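Local coordinates for D-mannose isomerase (Marinomonas mediterranea, PDB 5X32), which catalyses the reversible isomerization of D-mannose to D-fructose and, less efficiently, that of D-lyxose, at residues K276-W287 against Y333-W341. Sequence-based numbering, arbitrary orientation.
Sequences KYLFDLAYKKAW and YYKQYLTLW
Phe279, Tyr283 and Trp287, spaced four residues apart, all hold CG anti to the backbone N (chi1 -176° in Tyr283), which sends three rings across to Tyr333, Gln336, Thr339 and Leu340. The two helices, 271-286 and 331-347, belong to the (alpha/alpha)6 barrel of the N-acylglucosamine 2-epimerase family. Their short segments cross at 44°, with axes 12.7 Å apart at closest approach, a wide spacing bridged mainly by large side chains. Tyr333 reaches Asp280 with its hydroxyl: OH donates to OD1 (2.8 Å) on the carboxylate's syn side, carboxylate and ring lying nearly coplanar. Its ring edge also points toward the face of Phe279 in an offset edge-to-face pair, centroids 5.7 Å apart. Phe279, buried, packs further on Ala321 and Leu324 of helix 311-328, where a purely apolar ring is apt. Gln336 lies over one face of Tyr283, its CG making a CH-pi contact 4.1 Å from the ring centroid and its NE2 sitting nearer the rim, while Leu340 meets the ring's edge. A flat side chain with a polar end suits this place, because Tyr283 OH donates to Thr339 OG1 at 3.0 Å. Were Tyr283 cut back to an alanine, Thr339 OG1 would probably lose this donor and a gap would be likely to open between Gln336 and Trp287. Trp287, the first residue beyond the helix, closes this end of the contact with its broad indole: Leu340 CD2 touches its edge at CZ3 (3.5 Å), and Tyr283 OH stands 3.2 Å above the plane of the Trp287 ring, over its centre.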
loop_
_atom_site.group_PDB
_atom_site.type_symbol
_atom_site.label_atom_id
_atom_site.label_comp_id
_atom_site.label_asym_id
_atom_site.label_seq_id
_atom_site.Cartn_x
_atom_site.Cartn_y
_atom_site.Cartn_z
ATOM N N LYS A 276 -16.835 3.814 8.268
ATOM C CA LYS A 276 -17.776 4.810 7.823
ATOM C C LYS A 276 -17.334 6.179 8.353
ATOM O O LYS A 276 -17.260 7.168 7.612
ATOM C CB LYS A 276 -19.177 4.429 8.303
ATOM C CG LYS A 276 -20.255 4.902 7.395
ATOM C CD LYS A 276 -21.681 4.838 7.943
ATOM C CE LYS A 276 -22.240 3.436 8.117
ATOM N NZ LYS A 276 -23.747 3.551 8.231
ATOM N N TYR A 277 -16.927 6.201 9.615
ATOM C CA TYR A 277 -16.554 7.452 10.280
ATOM C C TYR A 277 -15.278 8.082 9.698
ATOM O O TYR A 277 -15.285 9.254 9.285
ATOM C CB TYR A 277 -16.376 7.197 11.781
ATOM C CG TYR A 277 -15.903 8.395 12.564
ATOM C CD1 TYR A 277 -14.566 8.528 12.952
ATOM C CD2 TYR A 277 -16.794 9.389 12.933
ATOM C CE1 TYR A 277 -14.135 9.633 13.683
ATOM C CE2 TYR A 277 -16.381 10.491 13.660
ATOM C CZ TYR A 277 -15.059 10.612 14.036
ATOM O OH TYR A 277 -14.689 11.727 14.754
ATOM N N LEU A 278 -14.209 7.277 9.641
ATOM C CA LEU A 278 -12.923 7.683 9.077
ATOM C C LEU A 278 -13.084 8.157 7.651
ATOM O O LEU A 278 -12.576 9.218 7.292
ATOM C CB LEU A 278 -11.909 6.544 9.132
ATOM C CG LEU A 278 -11.426 6.198 10.538
ATOM C CD1 LEU A 278 -10.536 4.971 10.514
ATOM C CD2 LEU A 278 -10.680 7.387 11.125
ATOM N N PHE A 279 -13.788 7.390 6.827
ATOM C CA PHE A 279 -13.927 7.825 5.448
ATOM C C PHE A 279 -14.693 9.144 5.352
ATOM O O PHE A 279 -14.228 10.063 4.680
ATOM C CB PHE A 279 -14.633 6.773 4.599
ATOM C CG PHE A 279 -14.694 7.124 3.141
ATOM C CD1 PHE A 279 -13.744 6.631 2.256
ATOM C CD2 PHE A 279 -15.707 7.944 2.651
ATOM C CE1 PHE A 279 -13.796 6.960 0.902
ATOM C CE2 PHE A 279 -15.757 8.288 1.314
ATOM C CZ PHE A 279 -14.803 7.792 0.434
ATOM N N ASP A 280 -15.841 9.246 6.030
ATOM C CA ASP A 280 -16.662 10.456 5.919
ATOM C C ASP A 280 -15.854 11.674 6.323
ATOM O O ASP A 280 -15.817 12.681 5.605
ATOM C CB ASP A 280 -17.917 10.367 6.791
ATOM C CG ASP A 280 -18.903 9.325 6.288
ATOM O OD1 ASP A 280 -18.812 8.951 5.089
ATOM O OD2 ASP A 280 -19.781 8.906 7.083
ATOM N N LEU A 281 -15.194 11.555 7.469
ATOM C CA LEU A 281 -14.378 12.634 8.007
ATOM C C LEU A 281 -13.214 13.005 7.072
ATOM O O LEU A 281 -13.012 14.194 6.770
ATOM C CB LEU A 281 -13.863 12.248 9.393
ATOM C CG LEU A 281 -13.792 13.377 10.415
ATOM C CD1 LEU A 281 -15.013 14.265 10.321
ATOM C CD2 LEU A 281 -13.687 12.789 11.790
ATOM N N ALA A 282 -12.443 12.002 6.643
ATOM C CA ALA A 282 -11.284 12.246 5.774
ATOM C C ALA A 282 -11.710 12.892 4.468
ATOM O O ALA A 282 -11.243 13.975 4.120
ATOM C CB ALA A 282 -10.527 10.951 5.481
ATOM N N TYR A 283 -12.650 12.258 3.779
ATOM C CA TYR A 283 -13.083 12.764 2.493
ATOM C C TYR A 283 -13.615 14.185 2.644
ATOM O O TYR A 283 -13.222 15.082 1.888
ATOM C CB TYR A 283 -14.145 11.850 1.868
ATOM C CG TYR A 283 -14.582 12.278 0.468
ATOM C CD1 TYR A 283 -15.527 13.297 0.285
ATOM C CD2 TYR A 283 -14.052 11.669 -0.666
ATOM C CE1 TYR A 283 -15.927 13.689 -0.981
ATOM C CE2 TYR A 283 -14.445 12.049 -1.939
ATOM C CZ TYR A 283 -15.384 13.059 -2.095
ATOM O OH TYR A 283 -15.777 13.451 -3.357
ATOM N N LYS A 284 -14.470 14.412 3.631
ATOM C CA LYS A 284 -15.036 15.747 3.763
ATOM C C LYS A 284 -13.953 16.778 4.034
ATOM O O LYS A 284 -13.989 17.872 3.472
ATOM C CB LYS A 284 -16.074 15.805 4.882
ATOM C CG LYS A 284 -16.561 17.214 5.142
ATOM C CD LYS A 284 -17.845 17.213 5.940
ATOM C CE LYS A 284 -17.919 16.009 6.865
ATOM N NZ LYS A 284 -19.163 16.048 7.679
ATOM N N LYS A 285 -12.955 16.422 4.839
ATOM C CA LYS A 285 -11.895 17.386 5.096
ATOM C C LYS A 285 -10.951 17.631 3.917
ATOM O O LYS A 285 -10.444 18.741 3.762
ATOM C CB LYS A 285 -11.065 16.988 6.316
ATOM C CG LYS A 285 -11.807 17.102 7.646
ATOM C CD LYS A 285 -10.803 16.980 8.763
ATOM C CE LYS A 285 -11.380 16.644 10.099
ATOM N NZ LYS A 285 -10.239 16.472 11.052
ATOM N N ALA A 286 -10.730 16.625 3.072
ATOM C CA ALA A 286 -9.607 16.695 2.132
ATOM C C ALA A 286 -10.021 16.877 0.672
ATOM O O ALA A 286 -9.178 17.161 -0.200
ATOM C CB ALA A 286 -8.756 15.466 2.282
ATOM N N TRP A 287 -11.317 16.783 0.400
ATOM C CA TRP A 287 -11.750 16.910 -0.976
ATOM C C TRP A 287 -11.687 18.359 -1.410
ATOM O O TRP A 287 -12.183 19.263 -0.734
ATOM C CB TRP A 287 -13.155 16.369 -1.165
ATOM C CG TRP A 287 -13.612 16.456 -2.580
ATOM C CD1 TRP A 287 -14.408 17.413 -3.127
ATOM C CD2 TRP A 287 -13.277 15.560 -3.639
ATOM N NE1 TRP A 287 -14.615 17.156 -4.459
ATOM C CE2 TRP A 287 -13.919 16.027 -4.803
ATOM C CE3 TRP A 287 -12.492 14.407 -3.720
ATOM C CZ2 TRP A 287 -13.802 15.376 -6.040
ATOM C CZ3 TRP A 287 -12.379 13.764 -4.950
ATOM C CH2 TRP A 287 -13.032 14.249 -6.089
ATOM N N TYR A 333 -21.642 6.811 -1.137
ATOM C CA TYR A 333 -20.314 6.274 -1.349
ATOM C C TYR A 333 -20.132 5.931 -2.823
ATOM O O TYR A 333 -19.069 6.169 -3.381
ATOM C CB TYR A 333 -20.076 5.052 -0.457
ATOM C CG TYR A 333 -20.125 5.420 1.000
ATOM C CD1 TYR A 333 -19.257 6.374 1.510
ATOM C CD2 TYR A 333 -21.074 4.860 1.864
ATOM C CE1 TYR A 333 -19.301 6.737 2.836
ATOM C CE2 TYR A 333 -21.124 5.221 3.200
ATOM C CZ TYR A 333 -20.232 6.162 3.677
ATOM O OH TYR A 333 -20.246 6.562 4.992
ATOM N N TYR A 334 -21.178 5.436 -3.474
ATOM C CA TYR A 334 -21.083 5.190 -4.904
ATOM C C TYR A 334 -20.729 6.489 -5.617
ATOM O O TYR A 334 -19.780 6.534 -6.411
ATOM C CB TYR A 334 -22.393 4.619 -5.445
ATOM C CG TYR A 334 -22.395 4.381 -6.936
ATOM C CD1 TYR A 334 -21.739 3.291 -7.495
ATOM C CD2 TYR A 334 -23.031 5.277 -7.794
ATOM C CE1 TYR A 334 -21.741 3.086 -8.877
ATOM C CE2 TYR A 334 -23.034 5.086 -9.162
ATOM C CZ TYR A 334 -22.385 3.993 -9.705
ATOM O OH TYR A 334 -22.391 3.809 -11.070
ATOM N N LYS A 335 -21.470 7.553 -5.306
ATOM C CA LYS A 335 -21.222 8.845 -5.937
ATOM C C LYS A 335 -19.800 9.331 -5.695
ATOM O O LYS A 335 -19.186 9.947 -6.580
ATOM C CB LYS A 335 -22.217 9.881 -5.459
ATOM C CG LYS A 335 -23.462 9.897 -6.317
ATOM C CD LYS A 335 -24.437 10.995 -5.922
ATOM C CE LYS A 335 -25.284 10.511 -4.790
ATOM N NZ LYS A 335 -25.880 9.220 -5.235
ATOM N N GLN A 336 -19.279 9.067 -4.500
ATOM C CA GLN A 336 -17.938 9.531 -4.161
ATOM C C GLN A 336 -16.861 8.726 -4.883
ATOM O O GLN A 336 -15.812 9.252 -5.250
ATOM C CB GLN A 336 -17.733 9.485 -2.656
ATOM C CG GLN A 336 -18.360 10.663 -1.965
ATOM C CD GLN A 336 -18.450 10.481 -0.474
ATOM O OE1 GLN A 336 -18.596 9.359 0.017
ATOM N NE2 GLN A 336 -18.309 11.574 0.263
ATOM N N TYR A 337 -17.135 7.441 -5.047
ATOM C CA TYR A 337 -16.358 6.543 -5.874
ATOM C C TYR A 337 -16.234 7.122 -7.296
ATOM O O TYR A 337 -15.122 7.203 -7.876
ATOM C CB TYR A 337 -17.018 5.161 -5.870
ATOM C CG TYR A 337 -16.385 4.164 -6.789
ATOM C CD1 TYR A 337 -15.235 3.483 -6.403
ATOM C CD2 TYR A 337 -16.946 3.859 -8.015
ATOM C CE1 TYR A 337 -14.634 2.562 -7.232
ATOM C CE2 TYR A 337 -16.355 2.928 -8.860
ATOM C CZ TYR A 337 -15.196 2.283 -8.459
ATOM O OH TYR A 337 -14.590 1.352 -9.276
ATOM N N LEU A 338 -17.377 7.533 -7.851
ATOM C CA LEU A 338 -17.384 8.139 -9.186
ATOM C C LEU A 338 -16.610 9.456 -9.208
ATOM O O LEU A 338 -15.953 9.762 -10.195
ATOM C CB LEU A 338 -18.808 8.360 -9.690
ATOM C CG LEU A 338 -19.520 7.040 -9.986
ATOM C CD1 LEU A 338 -20.900 7.297 -10.540
ATOM C CD2 LEU A 338 -18.693 6.135 -10.915
ATOM N N THR A 339 -16.714 10.257 -8.151
ATOM C CA THR A 339 -15.959 11.515 -8.132
ATOM C C THR A 339 -14.451 11.257 -8.119
ATOM O O THR A 339 -13.681 11.935 -8.802
ATOM C CB THR A 339 -16.347 12.409 -6.936
ATOM O OG1 THR A 339 -16.191 11.670 -5.720
ATOM C CG2 THR A 339 -17.789 12.852 -7.075
ATOM N N LEU A 340 -14.026 10.278 -7.334
ATOM C CA LEU A 340 -12.608 9.964 -7.228
ATOM C C LEU A 340 -12.064 9.417 -8.546
ATOM O O LEU A 340 -10.991 9.825 -9.003
ATOM C CB LEU A 340 -12.374 8.984 -6.084
ATOM C CG LEU A 340 -12.585 9.640 -4.718
ATOM C CD1 LEU A 340 -12.840 8.596 -3.641
ATOM C CD2 LEU A 340 -11.362 10.489 -4.376
ATOM N N TRP A 341 -12.819 8.519 -9.173
ATOM C CA TRP A 341 -12.433 8.051 -10.494
ATOM C C TRP A 341 -12.440 9.181 -11.539
ATOM O O TRP A 341 -11.570 9.224 -12.402
ATOM C CB TRP A 341 -13.340 6.911 -10.951
ATOM C CG TRP A 341 -12.792 5.561 -10.616
ATOM C CD1 TRP A 341 -13.268 4.699 -9.670
ATOM C CD2 TRP A 341 -11.642 4.915 -11.209
ATOM N NE1 TRP A 341 -12.494 3.556 -9.637
ATOM C CE2 TRP A 341 -11.494 3.661 -10.571
ATOM C CE3 TRP A 341 -10.735 5.268 -12.224
ATOM C CZ2 TRP A 341 -10.475 2.761 -10.911
ATOM C CZ3 TRP A 341 -9.709 4.361 -12.556
ATOM C CH2 TRP A 341 -9.595 3.130 -11.900
#